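Local coordinates for protein serine protease MT3772 (Mycobacterium tuberculosis, PDB 3K6Y) that hydrolyses peptide bonds as a membrane-associated serine protease, the part described being its chymotrypsin-like protease domain, and probably helps the bacterium resist oxidative and acid stress, at residues P42-I47 with E59-V64; M71-V76 with L195-G200; V103-L108 with G215-Q220; V131-Y136 with Q180-G185. All blocks are in the same frame, centred on the assembly; numbering follows the deposited sequence.

The chain starts with contact 1, where strands 44-51 and 56-66 form a local hairpin in the first of two six-stranded antiparallel barrels. That loop is closed before the others open. Contact 2 then spans 118 residues, bringing the turn after strand 69-72 to strand 194-201 of the second barrel. Contact 3 opens inside that loop and closes beyond it, at the C-terminal helix, so contacts 2 and 3 cross. Contact 4, between strand 130-135 and the loop 180-185, is nested inside both. His75, Asp104 and Ser183, the probable catalytic triad, come one each from contacts 2, 3 and 4, at the seam between the barrels.

Contact 1 (P42-I47 with E59-V64); sequences PSVVKI and EGTGFV
Val45 and Gly62 bond to each other through both their backbone N-H and C=O groups, and this pair sets the register of an antiparallel hairpin between strands 44-51 and 56-66. Ile47 and Gly60 form a second such pair, in which Ile47 N lies 2.9 Å from Gly60 O and the N-H points almost straight at it (177°). Val64 N extends the ladder to Ser43 O at 3.0 Å. CA-H groups alongside the rungs also meet carbonyls, as where Thr61 CA lies 3.4 Å from Val45 O.

Side-chain packing divides between the two faces. On that of Val44 and Thr61, the methyls Val44 CG1 and Thr61 CG2 meet obliquely at 3.5 Å. On the other, Ile47 lays CD1 over the glycine-bearing strand, 3.7 Å from Gly62 N.

The charged contact is at one end of the hairpin. Lys46 starts with CG anti to its backbone N (chi1 -178°) and runs out extended, until NZ comes 3.1 Å from Glu59 OE2, well above the carboxylate plane. A water accepts from Lys46 NZ and donates to Glu59 OE2. Arg48 also binds Glu59 OE2, while Lys46 NZ bonds to Gly139 O. With two cations around one carboxylate oxygen, Glu59 is probably kept ionised, giving a salt bridge at the end of a hairpin otherwise held by backbone bonds and side-chain packing.

Contact 2 (M71-V76 with L195-G200); sequences MTNAHV and LGVVFG
His75 has CG between its backbone N and carbonyl carbon (chi1 73°), and the imidazole meets Phe199 with CE1 3.4 Å from Phe199 O, an oblique approach. Asn73 turns CG anti to its carbonyl carbon (chi1 -70°), and its amide comes up against Phe199 CB, with OD1 3.4 Å from that carbon. The amide and the phenyl ring stand nearly perpendicular, 82° apart.

On the other branch of the amide, Asn73 ND2 touches Val197 CG1 at 3.7 Å and donates to Asp104 O. Asn73 OD1 and Val198 O, both acceptors, lie 3.1 Å apart without a bond; Gly184 N is close to both and probably bonds to Val198 O. Asn73 CB sits 3.5 Å above one face of the imidazole, toward the rim. On strand 69-72, ahead of the turn, Met71 SD reaches Val197 CG2 at 3.9 Å, an apolar contact.

His75, the predicted proton acceptor, bonds through ND1 to Asp104 and through NE2 to Ser183, which is consistent with a serine-protease charge relay. Met71 lies against Phe63 and Ile65 of strand 56-66, while Phe199 packs on Phe210 and Leu212 of strand 208-213; the contact thus bridges the two barrels.

Contact 3 (V103-L108 with G215-Q220); sequences VDVAIL and GEVAGQ
Gln220 folds back over Val103 and Val105, and its side chain can be followed outward atom by atom. CB lies 4.1 Å from Val105 CG1. CG, set anti to the carbonyl carbon (chi1 -55°), packs closer, 3.8 Å from that same methyl and equally close to Val105 CB. The chain then bends at chi2 (-61°), and the amide presents OE1 and NE2 to different partners. OE1 accepts from a water at 2.7 Å that also donates to Val105 O, joining the side chain to the strand backbone. NE2 comes 3.5 Å from Val103 CG2, the two side chains meeting tip to tip, while its polar bond goes to Asp100 OD2.

The backbone of Gln220 meets Ile107, whose CD1 rests 3.5 Å from Gln220 O. Val105 CG2 meets Val217 CG1 at 3.7 Å, the two side chains crossing at about a right angle. Glu216 also reaches Val103 tip to tip, with OE1 3.6 Å from Val103 CG1, and binds Asp170 N through OE2.

Asp104, between the two valines that face this way, has its CB directed away from 215-220. With Val105 it forms a G1 beta bulge opposite Asp100. The C-terminal segment 215-220, which follows the last strand of the second barrel, thus packs against the first barrel, as in chymotrypsin-like proteases, behind the aspartate of the predicted triad.

Contact 4 (V131-Y136 with Q180-G185); sequences VVVLGY and QGDSGG
Gly135 and Asp182 bring the end of strand 130-135 against the loop of the predicted nucleophile Ser183, whose Gly-Asp-Ser-Gly-Gly sequence is the signature of chymotrypsin-like serine proteases. Asp182 to Gly185 form a type II beta turn, closed by Gly185 N bonding to Asp182 O at 3.0 Å.

Glycines line the close part of the contact, their CA atoms coming directly up to oxygens. Gly185 CA lies 3.5 Å from Leu134 O, a CA-H...O contact. The Asp182 carboxylate, with CG anti to the carbonyl carbon (chi1 -80°), crosses Val133 at about a right angle, and its OD1 is 3.6 Å from Gly135 CA. Its OD2 accepts from Glu179 N.

Toward Gln180, which is exposed, the contact is much looser: Gly181 CA makes a CA-H...O contact to Tyr136 O, but Tyr136 O and Gln180 O are 4.4 Å apart. Tyr136 directs its CB away from the loop, and its OH bonds instead to Val44 O in the other barrel. Back in the buried part, a single water does what direct backbone bonds do not, donating to Leu134 O at 3.0 Å and to Asp182 O at 2.8 Å.

Contact 1 (P42-I47 with E59-V64)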
# COMPACT_ATOMS: atom_id res chain seq x y z
N PRO A 42 -9.58 27.83 -10.53
CA PRO A 42 -8.95 27.09 -11.63
C PRO A 42 -7.88 26.11 -11.17
O PRO A 42 -7.63 25.11 -11.86
CB PRO A 42 -8.35 28.19 -12.51
CG PRO A 42 -9.23 29.39 -12.23
CD PRO A 42 -9.49 29.29 -10.74
N SER A 43 -7.24 26.40 -10.04
CA SER A 43 -6.15 25.57 -9.53
C SER A 43 -6.61 24.47 -8.57
O SER A 43 -5.77 23.75 -8.03
CB SER A 43 -5.14 26.45 -8.84
OG SER A 43 -4.66 27.44 -9.75
N VAL A 44 -7.92 24.38 -8.35
CA VAL A 44 -8.50 23.35 -7.48
C VAL A 44 -9.18 22.36 -8.39
O VAL A 44 -10.08 22.74 -9.16
CB VAL A 44 -9.49 23.96 -6.49
CG1 VAL A 44 -10.05 22.88 -5.60
CG2 VAL A 44 -8.84 25.05 -5.65
N VAL A 45 -8.72 21.11 -8.35
CA VAL A 45 -9.09 20.13 -9.35
C VAL A 45 -9.89 18.99 -8.74
O VAL A 45 -9.79 18.71 -7.54
CB VAL A 45 -7.83 19.59 -10.09
CG1 VAL A 45 -7.11 20.71 -10.81
CG2 VAL A 45 -6.86 18.88 -9.12
N LYS A 46 -10.68 18.32 -9.57
CA LYS A 46 -11.43 17.15 -9.12
C LYS A 46 -10.59 15.91 -9.43
O LYS A 46 -9.95 15.84 -10.47
CB LYS A 46 -12.77 17.11 -9.85
CG LYS A 46 -13.65 15.94 -9.39
CD LYS A 46 -14.91 15.73 -10.23
CE LYS A 46 -15.31 14.28 -10.12
NZ LYS A 46 -16.42 13.92 -11.05
N ILE A 47 -10.59 14.96 -8.49
CA ILE A 47 -9.86 13.71 -8.70
C ILE A 47 -10.87 12.56 -8.72
O ILE A 47 -11.73 12.47 -7.87
CB ILE A 47 -8.82 13.51 -7.60
CG1 ILE A 47 -7.93 14.78 -7.59
CG2 ILE A 47 -7.99 12.26 -7.88
CD1 ILE A 47 -6.73 14.80 -6.74
N GLU A 59 -13.88 9.66 -5.34
CA GLU A 59 -13.81 11.03 -5.84
C GLU A 59 -13.40 11.97 -4.73
O GLU A 59 -13.88 11.85 -3.60
CB GLU A 59 -15.14 11.45 -6.49
CG GLU A 59 -15.34 10.74 -7.83
CD GLU A 59 -16.69 10.98 -8.50
OE1 GLU A 59 -17.73 11.00 -7.81
OE2 GLU A 59 -16.70 11.09 -9.75
N GLY A 60 -12.50 12.89 -5.04
CA GLY A 60 -12.13 13.90 -4.08
C GLY A 60 -11.63 15.12 -4.81
O GLY A 60 -11.99 15.36 -5.94
N THR A 61 -10.80 15.87 -4.10
CA THR A 61 -10.29 17.14 -4.60
C THR A 61 -8.78 17.14 -4.50
O THR A 61 -8.21 16.39 -3.71
CB THR A 61 -10.87 18.29 -3.74
OG1 THR A 61 -12.30 18.20 -3.76
CG2 THR A 61 -10.49 19.65 -4.24
N GLY A 62 -8.12 17.97 -5.31
CA GLY A 62 -6.70 18.24 -5.14
C GLY A 62 -6.43 19.67 -5.54
O GLY A 62 -7.34 20.40 -5.94
N PHE A 63 -5.17 20.06 -5.50
CA PHE A 63 -4.85 21.41 -5.94
C PHE A 63 -3.43 21.44 -6.51
O PHE A 63 -2.58 20.62 -6.14
CB PHE A 63 -5.06 22.46 -4.82
CG PHE A 63 -4.26 22.19 -3.58
CD1 PHE A 63 -3.05 22.84 -3.33
CD2 PHE A 63 -4.71 21.25 -2.65
CE1 PHE A 63 -2.31 22.55 -2.19
CE2 PHE A 63 -3.98 20.96 -1.51
CZ PHE A 63 -2.78 21.61 -1.27
N VAL A 64 -3.20 22.38 -7.41
CA VAL A 64 -1.92 22.49 -8.07
C VAL A 64 -0.89 23.09 -7.10
O VAL A 64 -1.09 24.18 -6.55
CB VAL A 64 -2.02 23.34 -9.34
CG1 VAL A 64 -0.69 23.37 -10.06
CG2 VAL A 64 -3.11 22.80 -10.26
O HOH W 1 -18.55 12.86 -10.46

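Contact 2 (M71-V76 with L195-G200)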
# COMPACT_ATOMS: atom_id res chain seq x y z
N MET A 71 -1.44 18.10 -5.35
CA MET A 71 -1.48 17.46 -4.04
C MET A 71 -2.93 17.06 -3.73
O MET A 71 -3.89 17.81 -4.05
CB MET A 71 -0.94 18.40 -2.95
CG MET A 71 -0.97 17.74 -1.57
SD MET A 71 -0.09 18.70 -0.32
CE MET A 71 1.63 18.42 -0.74
N THR A 72 -3.08 15.91 -3.08
CA THR A 72 -4.37 15.45 -2.56
C THR A 72 -4.09 14.59 -1.33
O THR A 72 -2.93 14.48 -0.91
CB THR A 72 -5.17 14.68 -3.64
OG1 THR A 72 -6.49 14.38 -3.16
CG2 THR A 72 -4.50 13.37 -4.08
N ASN A 73 -5.12 14.02 -0.72
CA ASN A 73 -4.88 13.06 0.35
C ASN A 73 -4.56 11.69 -0.21
O ASN A 73 -5.06 11.33 -1.29
CB ASN A 73 -6.09 12.93 1.27
CG ASN A 73 -6.33 14.17 2.13
OD1 ASN A 73 -7.44 14.67 2.19
ND2 ASN A 73 -5.30 14.62 2.85
N ALA A 74 -3.79 10.90 0.54
CA ALA A 74 -3.56 9.53 0.13
C ALA A 74 -4.88 8.77 0.03
O ALA A 74 -5.07 7.97 -0.88
CB ALA A 74 -2.61 8.83 1.09
N HIS A 75 -5.81 9.02 0.95
CA HIS A 75 -7.05 8.24 0.95
C HIS A 75 -7.95 8.56 -0.24
O HIS A 75 -8.89 7.82 -0.51
CB HIS A 75 -7.81 8.36 2.27
CG HIS A 75 -8.49 9.69 2.48
ND1 HIS A 75 -8.00 10.66 3.33
CD2 HIS A 75 -9.66 10.18 1.99
CE1 HIS A 75 -8.84 11.68 3.37
NE2 HIS A 75 -9.85 11.42 2.55
N VAL A 76 -7.66 9.63 -0.98
CA VAL A 76 -8.42 9.91 -2.19
C VAL A 76 -8.04 8.96 -3.33
O VAL A 76 -8.84 8.75 -4.24
CB VAL A 76 -8.25 11.40 -2.57
CG1 VAL A 76 -8.75 11.75 -3.95
CG2 VAL A 76 -8.96 12.24 -1.54
N LEU A 195 -3.50 27.16 3.49
CA LEU A 195 -3.20 26.93 4.90
C LEU A 195 -3.02 25.46 5.22
O LEU A 195 -2.37 25.11 6.21
CB LEU A 195 -4.31 27.49 5.78
CG LEU A 195 -4.42 29.02 5.84
CD1 LEU A 195 -5.73 29.42 6.48
CD2 LEU A 195 -3.24 29.60 6.61
N GLY A 196 -3.64 24.60 4.42
CA GLY A 196 -3.53 23.17 4.65
C GLY A 196 -4.44 22.39 3.73
O GLY A 196 -5.05 22.97 2.82
N VAL A 197 -4.52 21.09 3.99
CA VAL A 197 -5.25 20.15 3.14
C VAL A 197 -6.40 19.56 3.96
O VAL A 197 -6.18 18.92 4.98
CB VAL A 197 -4.33 19.01 2.65
CG1 VAL A 197 -5.09 18.09 1.68
CG2 VAL A 197 -3.09 19.59 1.99
N VAL A 198 -7.62 19.81 3.51
CA VAL A 198 -8.82 19.35 4.21
C VAL A 198 -8.89 17.83 4.08
O VAL A 198 -8.81 17.34 2.96
CB VAL A 198 -10.07 19.99 3.56
CG1 VAL A 198 -11.34 19.50 4.24
CG2 VAL A 198 -9.98 21.52 3.62
N PHE A 199 -9.07 17.10 5.18
CA PHE A 199 -9.07 15.63 5.08
C PHE A 199 -10.21 14.94 5.80
O PHE A 199 -10.47 13.77 5.54
CB PHE A 199 -7.72 15.03 5.52
CG PHE A 199 -7.47 15.03 7.00
CD1 PHE A 199 -6.89 16.12 7.63
CD2 PHE A 199 -7.77 13.91 7.77
CE1 PHE A 199 -6.63 16.11 9.01
CE2 PHE A 199 -7.52 13.90 9.16
CZ PHE A 199 -6.95 14.99 9.77
N GLY A 200 -10.89 15.63 6.70
CA GLY A 200 -11.88 14.93 7.48
C GLY A 200 -12.83 15.81 8.22
O GLY A 200 -12.72 17.03 8.23

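Contact 3 (V103-L108 with G215-Q220)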
# COMPACT_ATOMS: atom_id res chain seq x y z
N VAL A 103 1.06 10.41 6.87
CA VAL A 103 0.69 11.82 6.86
C VAL A 103 -0.68 11.97 6.15
O VAL A 103 -1.46 12.86 6.52
CB VAL A 103 1.78 12.66 6.17
CG1 VAL A 103 1.37 14.11 6.06
CG2 VAL A 103 3.11 12.55 6.92
N ASP A 104 -0.97 11.08 5.19
CA ASP A 104 -2.19 11.07 4.35
C ASP A 104 -2.10 12.10 3.22
O ASP A 104 -2.98 12.95 3.09
CB ASP A 104 -3.50 11.21 5.16
CG ASP A 104 -4.73 10.80 4.36
OD1 ASP A 104 -5.85 10.94 4.91
OD2 ASP A 104 -4.60 10.34 3.20
N VAL A 105 -1.04 12.00 2.42
CA VAL A 105 -0.85 12.91 1.29
C VAL A 105 -0.35 12.12 0.10
O VAL A 105 0.45 11.20 0.27
CB VAL A 105 0.19 14.01 1.62
CG1 VAL A 105 0.52 14.86 0.38
CG2 VAL A 105 -0.33 14.90 2.72
N ALA A 106 -0.85 12.47 -1.08
CA ALA A 106 -0.32 11.95 -2.33
C ALA A 106 0.02 13.13 -3.23
O ALA A 106 -0.65 14.17 -3.18
CB ALA A 106 -1.32 11.01 -3.03
N ILE A 107 1.05 12.95 -4.05
CA ILE A 107 1.36 13.92 -5.09
C ILE A 107 1.22 13.22 -6.43
O ILE A 107 1.71 12.09 -6.61
CB ILE A 107 2.79 14.52 -4.94
CG1 ILE A 107 2.88 15.29 -3.61
CG2 ILE A 107 3.13 15.44 -6.14
CD1 ILE A 107 4.28 15.84 -3.27
N LEU A 108 0.51 13.90 -7.33
CA LEU A 108 0.26 13.40 -8.67
C LEU A 108 1.05 14.18 -9.67
O LEU A 108 1.10 15.41 -9.63
CB LEU A 108 -1.24 13.56 -9.01
CG LEU A 108 -2.21 13.02 -7.98
CD1 LEU A 108 -3.63 13.28 -8.43
CD2 LEU A 108 -2.04 11.54 -7.71
N GLY A 215 2.60 23.15 7.26
CA GLY A 215 3.82 22.60 7.84
C GLY A 215 3.83 21.08 7.88
O GLY A 215 4.86 20.46 7.65
N GLU A 216 2.67 20.48 8.16
CA GLU A 216 2.57 19.04 8.24
C GLU A 216 2.82 18.37 6.87
O GLU A 216 3.39 17.28 6.81
CB GLU A 216 1.17 18.65 8.75
CG GLU A 216 0.89 17.16 8.82
CD GLU A 216 1.83 16.41 9.74
OE1 GLU A 216 2.17 15.25 9.42
OE2 GLU A 216 2.19 16.95 10.82
N VAL A 217 2.37 19.01 5.80
CA VAL A 217 2.49 18.40 4.46
C VAL A 217 3.78 18.81 3.74
O VAL A 217 4.13 18.22 2.72
CB VAL A 217 1.25 18.64 3.56
CG1 VAL A 217 -0.02 18.22 4.26
CG2 VAL A 217 1.15 20.09 3.08
N ALA A 218 4.52 19.77 4.32
CA ALA A 218 5.69 20.33 3.65
C ALA A 218 6.74 19.28 3.31
O ALA A 218 7.38 19.33 2.25
CB ALA A 218 6.31 21.43 4.50
N GLY A 219 6.93 18.31 4.20
CA GLY A 219 7.91 17.27 4.00
C GLY A 219 7.66 16.46 2.74
O GLY A 219 8.60 15.94 2.12
N GLN A 220 6.39 16.35 2.34
CA GLN A 220 6.04 15.57 1.14
C GLN A 220 6.66 16.19 -0.11
O GLN A 220 6.94 15.48 -1.08
CB GLN A 220 4.52 15.48 0.97
CG GLN A 220 3.81 14.90 2.20
CD GLN A 220 4.28 13.51 2.50
OE1 GLN A 220 4.38 12.67 1.59
NE2 GLN A 220 4.54 13.23 3.76
O HOH W 2 3.02 12.25 -0.67

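Contact 4 (V131-Y136 with Q180-G185)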
# COMPACT_ATOMS: atom_id res chain seq x y z
N VAL A 131 -11.69 31.61 6.72
CA VAL A 131 -11.00 30.73 5.77
C VAL A 131 -12.05 30.03 4.91
O VAL A 131 -13.25 30.09 5.21
CB VAL A 131 -10.08 29.72 6.52
CG1 VAL A 131 -8.86 30.45 7.14
CG2 VAL A 131 -10.87 28.95 7.60
N VAL A 132 -11.62 29.39 3.82
CA VAL A 132 -12.56 28.78 2.90
C VAL A 132 -12.07 27.39 2.51
O VAL A 132 -10.91 27.20 2.15
CB VAL A 132 -12.80 29.62 1.63
CG1 VAL A 132 -14.09 29.20 0.97
CG2 VAL A 132 -12.82 31.13 1.94
N VAL A 133 -12.97 26.42 2.59
CA VAL A 133 -12.73 25.07 2.10
C VAL A 133 -13.15 25.02 0.63
O VAL A 133 -14.28 25.40 0.31
CB VAL A 133 -13.55 24.03 2.93
CG1 VAL A 133 -13.61 22.64 2.25
CG2 VAL A 133 -12.99 23.94 4.33
N LEU A 134 -12.26 24.60 -0.25
CA LEU A 134 -12.59 24.53 -1.68
C LEU A 134 -12.56 23.08 -2.14
O LEU A 134 -11.57 22.39 -1.93
CB LEU A 134 -11.61 25.35 -2.51
CG LEU A 134 -11.44 26.81 -2.08
CD1 LEU A 134 -10.43 27.47 -3.02
CD2 LEU A 134 -12.77 27.54 -2.11
N GLY A 135 -13.62 22.64 -2.82
CA GLY A 135 -13.61 21.26 -3.28
C GLY A 135 -14.83 20.88 -4.08
O GLY A 135 -15.59 21.74 -4.54
N TYR A 136 -14.99 19.57 -4.26
CA TYR A 136 -16.02 19.02 -5.13
C TYR A 136 -16.89 18.01 -4.38
O TYR A 136 -16.76 16.79 -4.57
CB TYR A 136 -15.37 18.37 -6.36
CG TYR A 136 -14.66 19.36 -7.24
CD1 TYR A 136 -15.30 19.94 -8.33
CD2 TYR A 136 -13.32 19.70 -7.01
CE1 TYR A 136 -14.64 20.85 -9.16
CE2 TYR A 136 -12.68 20.62 -7.80
CZ TYR A 136 -13.32 21.17 -8.87
OH TYR A 136 -12.67 22.08 -9.68
N GLN A 180 -18.42 14.99 1.96
CA GLN A 180 -17.76 13.93 1.22
C GLN A 180 -17.45 14.44 -0.16
O GLN A 180 -18.33 14.95 -0.87
CB GLN A 180 -18.65 12.69 1.12
CG GLN A 180 -18.87 11.96 2.43
CD GLN A 180 -19.65 10.68 2.24
OE1 GLN A 180 -20.43 10.56 1.29
NE2 GLN A 180 -19.45 9.72 3.14
N GLY A 181 -16.18 14.31 -0.54
CA GLY A 181 -15.67 14.84 -1.81
C GLY A 181 -14.76 16.03 -1.62
O GLY A 181 -13.98 16.35 -2.51
N ASP A 182 -14.81 16.65 -0.44
CA ASP A 182 -13.92 17.76 -0.12
C ASP A 182 -12.49 17.30 0.22
O ASP A 182 -11.56 18.11 0.16
CB ASP A 182 -14.43 18.59 1.08
CG ASP A 182 -15.52 19.59 0.72
OD1 ASP A 182 -15.47 20.17 -0.39
OD2 ASP A 182 -16.39 19.84 1.62
N SER A 183 -12.31 16.04 0.63
CA SER A 183 -10.98 15.53 0.96
C SER A 183 -9.99 15.87 -0.13
O SER A 183 -10.25 15.63 -1.30
CB SER A 183 -10.99 14.03 1.09
OG SER A 183 -11.43 13.64 2.37
N GLY A 184 -8.84 16.40 0.29
CA GLY A 184 -7.73 16.67 -0.62
C GLY A 184 -7.69 18.11 -1.07
O GLY A 184 -6.69 18.56 -1.63
N GLY A 185 -8.77 18.85 -0.82
CA GLY A 185 -8.84 20.23 -1.26
C GLY A 185 -8.11 21.13 -0.30
O GLY A 185 -7.83 20.79 0.85
O HOH W 3 -11.50 20.83 0.62